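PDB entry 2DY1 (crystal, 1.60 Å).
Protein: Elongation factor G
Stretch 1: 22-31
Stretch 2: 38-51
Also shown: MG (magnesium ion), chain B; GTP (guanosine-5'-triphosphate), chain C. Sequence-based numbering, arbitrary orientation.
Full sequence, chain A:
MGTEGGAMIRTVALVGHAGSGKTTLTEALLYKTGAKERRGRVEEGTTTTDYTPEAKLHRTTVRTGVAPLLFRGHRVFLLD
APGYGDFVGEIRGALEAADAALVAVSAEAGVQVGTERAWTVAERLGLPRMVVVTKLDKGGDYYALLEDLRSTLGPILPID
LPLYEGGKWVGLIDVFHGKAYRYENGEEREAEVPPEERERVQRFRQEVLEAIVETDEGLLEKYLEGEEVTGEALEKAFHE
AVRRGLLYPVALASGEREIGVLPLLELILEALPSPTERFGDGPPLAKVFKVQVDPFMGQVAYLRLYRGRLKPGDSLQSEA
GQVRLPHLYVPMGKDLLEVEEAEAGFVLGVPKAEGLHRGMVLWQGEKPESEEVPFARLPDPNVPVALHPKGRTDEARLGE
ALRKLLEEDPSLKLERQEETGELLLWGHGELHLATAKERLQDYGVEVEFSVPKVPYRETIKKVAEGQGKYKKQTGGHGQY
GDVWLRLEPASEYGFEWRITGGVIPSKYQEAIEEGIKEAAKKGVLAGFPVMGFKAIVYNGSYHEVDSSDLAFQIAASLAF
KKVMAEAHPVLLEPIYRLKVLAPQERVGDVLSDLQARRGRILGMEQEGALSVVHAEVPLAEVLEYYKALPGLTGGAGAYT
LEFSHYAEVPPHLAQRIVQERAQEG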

# COMPACT_ATOMS: atom_id res chain seq x y z
N LYS A 22 11.71 -0.61 15.29
CA LYS A 22 12.07 -1.73 14.42
C LYS A 22 13.50 -1.70 13.89
O LYS A 22 14.27 -2.66 14.04
N THR A 23 13.87 -0.60 13.26
CA THR A 23 15.21 -0.53 12.70
C THR A 23 16.27 -0.52 13.77
O THR A 23 17.34 -1.08 13.60
N THR A 24 15.96 0.10 14.92
CA THR A 24 16.92 0.14 16.01
C THR A 24 17.14 -1.28 16.58
O THR A 24 18.25 -1.66 16.95
N LEU A 25 16.06 -2.06 16.63
CA LEU A 25 16.18 -3.43 17.10
C LEU A 25 16.98 -4.25 16.08
O LEU A 25 17.83 -5.07 16.44
N THR A 26 16.71 -4.00 14.81
CA THR A 26 17.41 -4.71 13.73
C THR A 26 18.90 -4.43 13.81
O THR A 26 19.73 -5.34 13.70
N GLU A 27 19.26 -3.15 14.00
CA GLU A 27 20.66 -2.76 14.16
C GLU A 27 21.30 -3.48 15.34
O GLU A 27 22.42 -3.96 15.24
N ALA A 28 20.58 -3.56 16.46
CA ALA A 28 21.11 -4.22 17.65
C ALA A 28 21.34 -5.71 17.39
O ALA A 28 22.34 -6.26 17.84
N LEU A 29 20.43 -6.34 16.67
CA LEU A 29 20.58 -7.76 16.34
C LEU A 29 21.79 -7.96 15.41
O LEU A 29 22.58 -8.92 15.57
N LEU A 30 21.97 -7.06 14.43
CA LEU A 30 23.12 -7.19 13.52
C LEU A 30 24.44 -7.01 14.31
O LEU A 30 25.41 -7.76 14.11
N TYR A 31 24.45 -6.04 15.21
CA TYR A 31 25.64 -5.81 16.02
C TYR A 31 25.92 -6.95 16.99
O TYR A 31 27.04 -7.49 17.03
N ARG A 38 29.73 -2.02 14.50
CA ARG A 38 29.08 -1.15 15.46
C ARG A 38 27.61 -1.01 15.18
O ARG A 38 27.16 -1.18 14.05
N ARG A 39 26.85 -0.73 16.23
CA ARG A 39 25.43 -0.53 16.06
C ARG A 39 25.28 0.88 15.49
O ARG A 39 25.73 1.85 16.12
N GLY A 40 24.69 0.99 14.30
CA GLY A 40 24.46 2.29 13.72
C GLY A 40 23.24 2.89 14.40
O GLY A 40 22.62 2.25 15.24
N ARG A 41 22.88 4.11 14.02
CA ARG A 41 21.77 4.83 14.61
C ARG A 41 20.93 5.52 13.56
O ARG A 41 21.46 6.14 12.64
N VAL A 42 19.62 5.43 13.69
CA VAL A 42 18.71 6.07 12.74
C VAL A 42 18.96 7.58 12.69
O VAL A 42 19.02 8.17 11.62
N GLU A 43 19.14 8.19 13.87
CA GLU A 43 19.36 9.63 13.95
C GLU A 43 20.68 10.08 13.31
O GLU A 43 20.89 11.29 13.11
N GLU A 44 21.58 9.14 13.00
CA GLU A 44 22.85 9.49 12.35
C GLU A 44 22.96 8.95 10.92
O GLU A 44 23.97 9.13 10.26
N GLY A 45 21.89 8.29 10.45
CA GLY A 45 21.88 7.73 9.10
C GLY A 45 22.83 6.58 8.88
O GLY A 45 23.18 6.27 7.73
N THR A 46 23.20 5.89 9.96
CA THR A 46 24.17 4.81 9.87
C THR A 46 23.63 3.38 10.02
O THR A 46 24.41 2.48 10.31
N THR A 47 22.34 3.18 9.81
CA THR A 47 21.78 1.84 9.93
C THR A 47 21.87 1.10 8.60
O THR A 47 21.95 1.71 7.54
N THR A 48 21.86 -0.22 8.70
CA THR A 48 21.88 -1.08 7.52
C THR A 48 20.59 -0.97 6.71
O THR A 48 20.64 -0.90 5.48
N THR A 49 19.43 -0.96 7.38
CA THR A 49 18.16 -0.86 6.67
C THR A 49 17.92 0.43 5.94
O THR A 49 17.59 0.46 4.76
N ASP A 50 18.06 1.53 6.66
CA ASP A 50 17.79 2.82 6.08
C ASP A 50 19.01 3.38 5.35
O ASP A 50 19.83 4.10 5.94
N TYR A 51 19.13 3.05 4.07
CA TYR A 51 20.27 3.51 3.28
C TYR A 51 19.91 4.37 2.07
O TYR A 51 20.77 5.08 1.56

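A single buried carboxylate holds the loop to the helix: E27 supplies the acceptors for both direct hydrogen bonds between the stretches, and both donors are backbone amides. T48 N lies 2.8 Å from E27 OE1 with a nearly linear N-H...O angle of 176°, while G40 N reaches E27 OE2 at 2.7 Å and 146°. With chi1 at -90° and chi2 at -53° (both m), the CA-to-CB bond of E27 points toward the loop, and its carboxylate reaches two segments of it. E27 OE1 also accepts from water 2, whose O lies 2.8 Å away and accepts from T49 N at 2.9 Å. At G40 a CB could not be accommodated: its ideal position falls 2.9 Å from E27 OE2 and 1.9 Å from T46 O.

One turn earlier, T23 also points toward the loop. The m rotamer (chi1 -62°) puts T23 OG1 2.1 Å from MG and T23 CG2 3.7 Å from T47 OG1 and 3.9 Å from V42 CG2. T47 (p) uses OG1 locally as well, accepting from D50 N at 3.1 Å. V42 (t) points inward, its CG2 also 3.3 Å from GTP O2A. T24 is m, and its CA-to-CB bond points sideways: its OG1 donates to GTP O1A at 2.7 Å and accepts from water 1, whose O lies 2.8 Å away and accepts in turn from V42 N at 2.9 Å. A third water links loop to nucleotide, its O donating to D50 OD2 (2.7 Å) and GTP O2A (2.9 Å) while binding MG at 2.1 Å.

Packing continues along the helix. The CA-to-CB bond of R39 points sideways; with chi1 and chi2 t, R39 CG lies 3.8 Å from E27 CB. L30 (m, t) brings CD1 within 3.7 Å of T48 OG1. The exposed Y31 (t) points toward the loop, with CD2 3.8 Å from R38 CA; that approach to its ring is oblique.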

# COMPACT_ATOMS: atom_id res chain seq x y z
CB LYS A 22 11.09 -1.78 13.24
CG LYS A 22 9.61 -2.02 13.66
CD LYS A 22 8.66 -2.03 12.45
CE LYS A 22 8.64 -0.72 11.66
NZ LYS A 22 7.97 0.41 12.36
CB THR A 23 15.30 0.70 11.80
OG1 THR A 23 14.35 0.54 10.74
CG2 THR A 23 16.73 0.87 11.20
CB THR A 24 16.40 1.12 17.08
OG1 THR A 24 16.34 2.43 16.50
CG2 THR A 24 17.35 1.16 18.27
CB LEU A 25 14.78 -4.03 17.26
CG LEU A 25 14.67 -5.38 17.95
CD1 LEU A 25 15.27 -5.31 19.36
CD2 LEU A 25 13.18 -5.73 18.02
CB THR A 26 16.84 -4.27 12.36
OG1 THR A 26 15.44 -4.61 12.30
CG2 THR A 26 17.57 -4.97 11.20
CB GLU A 27 20.78 -1.25 14.43
CG GLU A 27 20.92 -0.34 13.23
CD GLU A 27 22.06 -0.75 12.30
OE1 GLU A 27 21.71 -1.31 11.27
OE2 GLU A 27 23.25 -0.53 12.60
CB ALA A 28 20.14 -4.03 18.85
CB LEU A 29 19.29 -8.28 15.68
CG LEU A 29 18.12 -8.50 16.64
CD1 LEU A 29 16.80 -8.49 15.91
CD2 LEU A 29 18.35 -9.83 17.38
CB LEU A 30 23.04 -6.14 12.40
CG LEU A 30 21.94 -6.43 11.37
CD1 LEU A 30 21.67 -5.20 10.50
CD2 LEU A 30 22.38 -7.61 10.49
CB TYR A 31 25.52 -4.49 16.81
CG TYR A 31 26.60 -4.32 17.85
CD1 TYR A 31 26.30 -4.38 19.21
CD2 TYR A 31 27.94 -4.17 17.48
CE1 TYR A 31 27.30 -4.30 20.18
CE2 TYR A 31 28.95 -4.08 18.44
CZ TYR A 31 28.62 -4.15 19.78
OH TYR A 31 29.62 -4.08 20.72
CB ARG A 38 29.75 0.23 15.43
CG ARG A 38 30.18 0.67 14.03
CD ARG A 38 30.85 2.04 14.03
NE ARG A 38 32.01 2.08 14.92
CZ ARG A 38 32.77 3.17 15.11
NH1 ARG A 38 32.48 4.30 14.47
NH2 ARG A 38 33.80 3.12 15.93
CB ARG A 39 24.69 -0.59 17.40
CG ARG A 39 23.15 -0.59 17.30
CD ARG A 39 22.50 -0.36 18.63
NE ARG A 39 21.97 0.99 18.82
CZ ARG A 39 22.07 1.73 19.91
NH1 ARG A 39 22.73 1.26 20.94
NH2 ARG A 39 21.52 2.93 19.94
CB ARG A 41 22.32 5.88 15.60
CG ARG A 41 23.15 5.21 16.69
CD ARG A 41 23.81 6.14 17.70
NE ARG A 41 23.77 5.54 19.03
CZ ARG A 41 24.40 4.42 19.39
NH1 ARG A 41 24.28 3.97 20.62
NH2 ARG A 41 25.23 3.79 18.55
CB VAL A 42 17.24 5.80 13.12
CG1 VAL A 42 16.31 6.71 12.32
CG2 VAL A 42 16.90 4.34 12.87
CB GLU A 43 19.31 10.07 15.42
CG GLU A 43 20.46 9.51 16.25
CD GLU A 43 20.13 8.23 17.02
OE1 GLU A 43 19.29 7.41 16.56
OE2 GLU A 43 20.75 8.06 18.10
CB GLU A 44 24.04 8.97 13.18
CG GLU A 44 24.08 9.58 14.57
CD GLU A 44 25.24 9.09 15.42
OE1 GLU A 44 25.18 9.29 16.65
OE2 GLU A 44 26.21 8.54 14.88
CB THR A 46 25.27 5.00 10.90
OG1 THR A 46 24.67 5.34 12.15
CG2 THR A 46 26.19 6.19 10.50
CB THR A 47 20.29 1.83 10.34
OG1 THR A 47 19.47 2.37 9.30
CG2 THR A 47 20.09 2.66 11.62
CB THR A 48 22.11 -2.54 7.97
OG1 THR A 48 23.43 -2.66 8.51
CG2 THR A 48 21.95 -3.53 6.81
CB THR A 49 16.96 -1.01 7.62
OG1 THR A 49 17.06 -2.26 8.29
CG2 THR A 49 15.63 -0.95 6.85
CB ASP A 50 17.28 3.76 7.18
CG ASP A 50 15.91 3.33 7.75
OD1 ASP A 50 15.22 2.46 7.15
OD2 ASP A 50 15.48 3.89 8.79
CB TYR A 51 21.12 2.31 2.84
CG TYR A 51 20.47 1.44 1.79
CD1 TYR A 51 20.49 1.81 0.43
CD2 TYR A 51 19.81 0.27 2.14
CE1 TYR A 51 19.88 1.05 -0.54
CE2 TYR A 51 19.18 -0.51 1.16
CZ TYR A 51 19.22 -0.12 -0.17
OH TYR A 51 18.62 -0.92 -1.15
MG MG B . 12.53 1.62 10.45
PG GTP C . 9.84 3.40 11.08
O1G GTP C . 9.76 4.94 10.66
O2G GTP C . 10.88 2.64 10.12
O3G GTP C . 8.52 2.73 11.10
O3B GTP C . 10.49 3.48 12.55
PB GTP C . 11.16 2.24 13.33
O1B GTP C . 10.07 1.40 13.89
O2B GTP C . 12.16 1.58 12.46
O3A GTP C . 11.83 2.98 14.59
PA GTP C . 13.36 3.46 14.64
O1A GTP C . 14.22 2.29 14.88
O2A GTP C . 13.63 4.31 13.46
O5' GTP C . 13.39 4.37 15.97
C5' GTP C . 12.77 5.65 15.94
C4' GTP C . 13.23 6.48 17.13
O4' GTP C . 12.99 5.68 18.30
C3' GTP C . 14.75 6.70 17.07
O3' GTP C . 15.07 7.94 17.69
C2' GTP C . 15.29 5.53 17.90
O2' GTP C . 16.54 5.91 18.48
C1' GTP C . 14.23 5.51 19.00
N9 GTP C . 14.19 4.23 19.75
C8 GTP C . 14.07 3.02 19.22
N7 GTP C . 13.94 2.12 20.19
C5 GTP C . 13.99 2.76 21.35
C6 GTP C . 13.90 2.36 22.68
O6 GTP C . 13.71 1.18 22.99
N1 GTP C . 14.01 3.33 23.69
C2 GTP C . 14.19 4.67 23.34
N2 GTP C . 14.29 5.60 24.29
N3 GTP C . 14.26 5.03 22.05
C4 GTP C . 14.16 4.11 21.07
O HOH W 1 18.69 3.75 15.91
O HOH W 2 19.12 -1.57 10.23
O HOH W 3 13.70 3.34 10.72
O HOH W 4 11.57 -0.22 10.20